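Local structure of single-strand DNA-binding protein (Agrobacterium tumefaciens, 3BTP) at residues A[277-283]-A[332-338]; A[112-117]-A[205-209]. The protein binds single-stranded but not double-stranded DNA, whatever its sequence, and mediates nuclear uptake of the single-stranded T-DNA during plant transformation. All blocks are in the same frame, centred on the assembly; numbering follows the deposited sequence.

Contact 1. Residues A[277-283]-A[332-338]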
loop_
_atom_site.group_PDB
_atom_site.type_symbol
_atom_site.label_atom_id
_atom_site.label_comp_id
_atom_site.label_asym_id
_atom_site.label_seq_id
_atom_site.Cartn_x
_atom_site.Cartn_y
_atom_site.Cartn_z
ATOM N N ARG A 277 14.475 16.593 -3.088
ATOM C CA ARG A 277 15.199 16.316 -4.306
ATOM C C ARG A 277 15.152 17.551 -5.217
ATOM O O ARG A 277 14.254 18.412 -5.092
ATOM C CB ARG A 277 14.601 15.078 -5.031
ATOM C CG ARG A 277 15.144 13.672 -4.595
ATOM C CD ARG A 277 14.845 12.480 -5.616
ATOM N NE ARG A 277 15.919 12.120 -6.615
ATOM C CZ ARG A 277 17.126 12.601 -6.491
ATOM N NH1 ARG A 277 17.349 13.342 -5.438
ATOM N NH2 ARG A 277 18.102 12.303 -7.317
ATOM N N PHE A 278 16.126 17.662 -6.123
ATOM C CA PHE A 278 16.010 18.582 -7.284
ATOM C C PHE A 278 16.711 17.988 -8.507
ATOM O O PHE A 278 17.634 17.178 -8.350
ATOM C CB PHE A 278 16.449 20.058 -6.995
ATOM C CG PHE A 278 17.821 20.197 -6.350
ATOM C CD1 PHE A 278 18.957 20.495 -7.132
ATOM C CD2 PHE A 278 17.977 20.036 -4.967
ATOM C CE1 PHE A 278 20.221 20.597 -6.558
ATOM C CE2 PHE A 278 19.239 20.154 -4.362
ATOM C CZ PHE A 278 20.370 20.431 -5.176
ATOM N N ALA A 279 16.219 18.341 -9.704
ATOM C CA ALA A 279 16.882 18.000 -10.988
ATOM C C ALA A 279 18.350 18.321 -10.892
ATOM O O ALA A 279 18.721 19.485 -10.588
ATOM C CB ALA A 279 16.261 18.777 -12.170
ATOM N N GLY A 280 19.164 17.274 -11.070
ATOM C CA GLY A 280 20.610 17.346 -11.022
ATOM C C GLY A 280 21.221 17.508 -9.646
ATOM O O GLY A 280 22.250 18.170 -9.517
ATOM N N ASP A 281 20.635 16.899 -8.617
ATOM C CA ASP A 281 21.212 16.978 -7.260
ATOM C C ASP A 281 22.266 15.911 -7.053
ATOM O O ASP A 281 22.550 15.156 -7.971
ATOM C CB ASP A 281 20.126 16.984 -6.141
ATOM C CG ASP A 281 19.206 15.708 -6.148
ATOM O OD1 ASP A 281 19.556 14.664 -6.726
ATOM O OD2 ASP A 281 18.098 15.766 -5.575
ATOM N N ALA A 282 22.867 15.863 -5.865
ATOM C CA ALA A 282 23.921 14.865 -5.575
ATOM C C ALA A 282 23.516 13.409 -5.920
ATOM O O ALA A 282 24.409 12.572 -6.168
ATOM C CB ALA A 282 24.436 14.977 -4.115
ATOM N N TYR A 283 22.199 13.108 -5.988
ATOM C CA TYR A 283 21.770 11.765 -6.421
ATOM C C TYR A 283 21.173 11.690 -7.831
ATOM O O TYR A 283 20.508 10.694 -8.146
ATOM C CB TYR A 283 20.826 11.086 -5.390
ATOM C CG TYR A 283 21.564 10.620 -4.144
ATOM C CD1 TYR A 283 22.003 9.290 -4.010
ATOM C CD2 TYR A 283 21.878 11.531 -3.135
ATOM C CE1 TYR A 283 22.714 8.888 -2.907
ATOM C CE2 TYR A 283 22.599 11.148 -2.039
ATOM C CZ TYR A 283 23.008 9.839 -1.917
ATOM O OH TYR A 283 23.690 9.519 -0.766
ATOM N N PHE A 332 11.172 8.026 -5.464
ATOM C CA PHE A 332 12.394 8.824 -5.283
ATOM C C PHE A 332 12.879 9.614 -6.590
ATOM O O PHE A 332 13.211 10.830 -6.562
ATOM C CB PHE A 332 13.488 7.849 -4.790
ATOM C CG PHE A 332 14.865 8.465 -4.526
ATOM C CD1 PHE A 332 15.124 9.172 -3.354
ATOM C CD2 PHE A 332 15.932 8.201 -5.406
ATOM C CE1 PHE A 332 16.403 9.658 -3.076
ATOM C CE2 PHE A 332 17.206 8.649 -5.140
ATOM C CZ PHE A 332 17.447 9.425 -3.974
ATOM N N ALA A 333 12.950 8.908 -7.696
ATOM C CA ALA A 333 13.318 9.475 -9.004
ATOM C C ALA A 333 12.394 10.611 -9.399
ATOM O O ALA A 333 12.845 11.661 -9.856
ATOM C CB ALA A 333 13.233 8.374 -10.045
ATOM N N GLU A 334 11.092 10.416 -9.167
ATOM C CA GLU A 334 10.044 11.299 -9.669
ATOM C C GLU A 334 10.139 12.677 -9.035
ATOM O O GLU A 334 9.854 13.682 -9.725
ATOM C CB GLU A 334 8.648 10.672 -9.473
ATOM C CG GLU A 334 7.453 11.641 -9.445
ATOM C CD GLU A 334 6.845 12.001 -10.836
ATOM O OE1 GLU A 334 7.601 12.485 -11.761
ATOM O OE2 GLU A 334 5.577 11.851 -10.990
ATOM N N PHE A 335 10.547 12.726 -7.752
ATOM C CA PHE A 335 10.769 13.996 -7.063
ATOM C C PHE A 335 11.768 14.915 -7.819
ATOM O O PHE A 335 11.604 16.142 -7.790
ATOM C CB PHE A 335 11.349 13.767 -5.676
ATOM C CG PHE A 335 10.416 13.104 -4.721
ATOM C CD1 PHE A 335 9.074 13.526 -4.606
ATOM C CD2 PHE A 335 10.877 12.075 -3.921
ATOM C CE1 PHE A 335 8.223 12.914 -3.719
ATOM C CE2 PHE A 335 10.046 11.481 -3.031
ATOM C CZ PHE A 335 8.712 11.886 -2.912
ATOM N N ALA A 336 12.797 14.298 -8.416
ATOM C CA ALA A 336 13.847 14.960 -9.234
ATOM C C ALA A 336 13.474 15.095 -10.761
ATOM O O ALA A 336 14.257 15.587 -11.527
ATOM C CB ALA A 336 15.097 14.186 -9.117
ATOM N N GLY A 337 12.300 14.635 -11.185
ATOM C CA GLY A 337 11.898 14.695 -12.591
ATOM C C GLY A 337 12.475 13.570 -13.455
ATOM O O GLY A 337 12.528 13.682 -14.709
ATOM N N GLU A 338 12.923 12.501 -12.793
ATOM C CA GLU A 338 13.552 11.361 -13.439
ATOM C C GLU A 338 12.547 10.234 -13.662
ATOM O O GLU A 338 11.456 10.214 -13.077
ATOM C CB GLU A 338 14.743 10.847 -12.621
ATOM C CG GLU A 338 15.989 11.743 -12.660
ATOM C CD GLU A 338 16.979 11.478 -11.517
ATOM O OE1 GLU A 338 17.353 10.310 -11.245
ATOM O OE2 GLU A 338 17.382 12.461 -10.864
HETATM O O HOH W 1 17.396 9.654 -8.753
#
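The side chain of Arg-277 starts with CG opposite its own carbonyl carbon (chi1 -87°) and bends at chi3 (96°). The bend lays its guanidinium flat over the ring of Phe-332. The two planes are only 4° apart, and their centres are 4.4 Å apart. This is a stacked cation-pi pair. On the opposite face of the guanidinium sits the methyl of Ala-336, with CB 3.3 Å from Arg-277 NE. Further back, Arg-277 CB packs on Phe-335 CB at 3.6 Å.

The guanidinium is thus held between an aromatic ring and a methyl group, and its nitrogens reach acidic partners. Asp-281, in the same loop, forms a salt bridge with Arg-277 through OD2 and NH1, and Arg-277 NH2 adds a weak bond to Asp-281 OD1. A long salt bridge, 3.6 Å, joins Arg-277 NH2 to Glu-338 OE2. Water 1 links Arg-277 NH2 to Glu-338 OE1, an oxygen that also pairs with Arg-340. Asp-281 in turn is fixed by its backbone neighbours. Asp-281 OD2 accepts from Phe-278 N at 2.8 Å, and Asp-281 OD1 from Tyr-283 N in an Asx turn. Tyr-283 CB touches Phe-332 CZ at 4.0 Å. Phe-288 and Phe-291 of helix 288-299 add further rings around Phe-332.

A type II turn from Phe-278 to Asp-281 meets the C-terminal end of helix 327-335, which closes in a Schellman motif with Gly-337 at positive phi.

Contact 2. Residues A[112-117]-A[205-209]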
loop_
_atom_site.group_PDB
_atom_site.type_symbol
_atom_site.label_atom_id
_atom_site.label_comp_id
_atom_site.label_asym_id
_atom_site.label_seq_id
_atom_site.Cartn_x
_atom_site.Cartn_y
_atom_site.Cartn_z
ATOM N N ARG A 112 2.008 1.902 24.142
ATOM C CA ARG A 112 2.131 3.018 23.141
ATOM C C ARG A 112 3.547 3.235 22.576
ATOM O O ARG A 112 4.546 3.183 23.297
ATOM C CB ARG A 112 1.589 4.307 23.739
ATOM C CG ARG A 112 0.091 4.219 23.957
ATOM C CD ARG A 112 -0.565 5.573 23.946
ATOM N NE ARG A 112 -1.040 5.865 22.611
ATOM C CZ ARG A 112 -2.233 5.505 22.139
ATOM N NH1 ARG A 112 -3.076 4.839 22.912
ATOM N NH2 ARG A 112 -2.581 5.808 20.894
ATOM N N ARG A 113 3.618 3.419 21.255
ATOM C CA ARG A 113 4.874 3.699 20.581
ATOM C C ARG A 113 5.311 5.093 20.907
ATOM O O ARG A 113 4.503 6.024 20.937
ATOM C CB ARG A 113 4.687 3.598 19.090
ATOM C CG ARG A 113 4.534 2.185 18.529
ATOM C CD ARG A 113 4.992 2.345 17.104
ATOM N NE ARG A 113 5.900 1.297 16.774
ATOM C CZ ARG A 113 7.131 1.404 16.325
ATOM N NH1 ARG A 113 7.695 2.559 16.090
ATOM N NH2 ARG A 113 7.774 0.278 16.085
ATOM N N THR A 114 6.604 5.234 21.129
ATOM C CA THR A 114 7.233 6.537 21.359
ATOM C C THR A 114 7.251 7.490 20.125
ATOM O O THR A 114 7.422 8.676 20.273
ATOM C CB THR A 114 8.670 6.342 21.866
ATOM O OG1 THR A 114 9.433 5.667 20.855
ATOM C CG2 THR A 114 8.679 5.532 23.241
ATOM N N ASP A 115 7.039 6.946 18.930
ATOM C CA ASP A 115 7.056 7.667 17.672
ATOM C C ASP A 115 5.698 7.653 16.959
ATOM O O ASP A 115 5.622 7.789 15.744
ATOM C CB ASP A 115 8.174 7.067 16.776
ATOM C CG ASP A 115 7.881 5.619 16.343
ATOM O OD1 ASP A 115 6.827 5.141 16.767
ATOM O OD2 ASP A 115 8.669 4.976 15.575
ATOM N N GLU A 116 4.620 7.508 17.719
ATOM C CA GLU A 116 3.254 7.382 17.177
ATOM C C GLU A 116 2.737 8.711 16.542
ATOM O O GLU A 116 1.726 8.717 15.818
ATOM C CB GLU A 116 2.312 6.865 18.296
ATOM C CG GLU A 116 2.080 7.846 19.498
ATOM C CD GLU A 116 0.924 7.368 20.506
ATOM O OE1 GLU A 116 0.119 6.418 20.229
ATOM O OE2 GLU A 116 0.821 7.973 21.595
ATOM N N TYR A 117 3.408 9.841 16.887
ATOM C CA TYR A 117 3.265 11.071 16.126
ATOM C C TYR A 117 4.567 11.863 16.039
ATOM O O TYR A 117 5.509 11.676 16.852
ATOM C CB TYR A 117 2.003 11.930 16.501
ATOM C CG TYR A 117 2.114 12.650 17.849
ATOM C CD1 TYR A 117 2.783 13.888 17.953
ATOM C CD2 TYR A 117 1.600 12.051 19.027
ATOM C CE1 TYR A 117 2.924 14.544 19.176
ATOM C CE2 TYR A 117 1.692 12.705 20.245
ATOM C CZ TYR A 117 2.371 13.941 20.318
ATOM O OH TYR A 117 2.495 14.559 21.526
ATOM N N GLU A 205 -6.013 9.495 24.376
ATOM C CA GLU A 205 -4.972 8.538 24.697
ATOM C C GLU A 205 -3.579 8.983 24.294
ATOM O O GLU A 205 -2.628 8.736 25.007
ATOM C CB GLU A 205 -5.279 7.173 24.039
ATOM C CG GLU A 205 -6.734 6.746 24.190
ATOM C CD GLU A 205 -7.043 5.381 23.523
ATOM O OE1 GLU A 205 -6.468 5.070 22.442
ATOM O OE2 GLU A 205 -7.879 4.616 24.072
ATOM N N MET A 206 -3.417 9.591 23.132
ATOM C CA MET A 206 -2.086 10.081 22.715
ATOM C C MET A 206 -1.672 11.373 23.488
ATOM O O MET A 206 -0.504 11.801 23.443
ATOM C CB MET A 206 -2.024 10.321 21.186
ATOM C CG MET A 206 -2.174 9.032 20.262
ATOM S SD MET A 206 -1.954 9.419 18.417
ATOM C CE MET A 206 -3.622 9.889 18.175
ATOM N N GLY A 207 -2.622 11.993 24.169
ATOM C CA GLY A 207 -2.338 13.205 24.938
ATOM C C GLY A 207 -2.334 14.484 24.123
ATOM O O GLY A 207 -1.807 15.497 24.569
ATOM N N ILE A 208 -2.931 14.441 22.927
ATOM C CA ILE A 208 -2.993 15.589 22.015
ATOM C C ILE A 208 -4.238 16.429 22.313
ATOM O O ILE A 208 -5.342 15.936 22.223
ATOM C CB ILE A 208 -2.986 15.090 20.488
ATOM C CG1 ILE A 208 -1.740 14.254 20.204
ATOM C CG2 ILE A 208 -3.091 16.230 19.517
ATOM C CD1 ILE A 208 -1.598 13.734 18.782
ATOM N N THR A 209 -4.093 17.712 22.591
ATOM C CA THR A 209 -5.279 18.549 22.862
ATOM C C THR A 209 -5.774 19.414 21.699
ATOM O O THR A 209 -6.890 19.910 21.731
ATOM C CB THR A 209 -5.018 19.452 24.079
ATOM O OG1 THR A 209 -3.755 20.107 23.915
ATOM C CG2 THR A 209 -5.010 18.636 25.381
HETATM O O HOH W 2 1.462 13.892 23.880
#
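The loop leading into strand 117-124 meets the C-terminal end of helix 186-206 here. Strand 117-124 is an inner strand of a four-stranded antiparallel sheet, and the helix leaves helical geometry at Gly-207. A type I turn from Arg-113 to Glu-116 shapes the loop.

Arg-112 carries the polar half. Its guanidinium presents one face to the helix end, where Glu-205 CB lies 3.4 Å from Arg-112 NH1. Arg-112 NH1 also makes a weak hydrogen bond of 3.4 Å to Glu-205 OE1, as part of a salt bridge. The guanidinium and carboxylate planes are 61° apart, far from a flat pairing. Glu-116 is gripped more firmly. Arg-112 comes side-on with NE and NH2. Glu-116 OE1 accepts from Arg-112 NE (2.7 Å) and from Arg-112 NH2, and Arg-112 NE also bonds to Glu-116 OE2. The NE bonds use syn lone pairs of the carboxylate. Glu-116 OE2 also pairs with Lys-133.

Met-206 crosses this ion pair, with CG against both partners. Met-206 CG is 3.3 Å from Arg-112 NH2 and 3.4 Å from Glu-116 OE2.

Tyr-117 carries the apolar half. Ile-208 CD1 lies over one face of the Tyr-117 ring, off centre. This CH-pi contact places Ile-208 CD1 3.6 Å from Tyr-117 CD2. Phe-145 of helix 142-147 touches both residues. Water 2 connects Tyr-117 OH with Met-206 O, to which it donates, so the helix end is also held through its backbone.

Two cationic side chains, Arg-112 and Lys-133, face two glutamates, so the charges probably balance across the contact. Met-206 CG lies against the charged groups, while Ile-208 packs on the ring.

Overall arrangement
The modelled chain begins in contact 2. Residues 112-117 lead into the first strand, and 205-209 end helix 186-206, so the contact closes a loop of 87 residues that includes helix 142-147 and the other strands of the first four-stranded sheet. Contact 1 follows in series, with no nesting or crossing. Its 277-283 loop follows strand 272-275 of the second four-stranded sheet, and 332-338 ends helix 327-335. The 48 residues between include helix 288-299 and the last two strands of that sheet. The contact centres are 34 Å apart, and their nearest atoms about 19 Å. Each contact joins a loop next to a sheet strand to a helix end. Both precede the barrel strands, which start at 349-352.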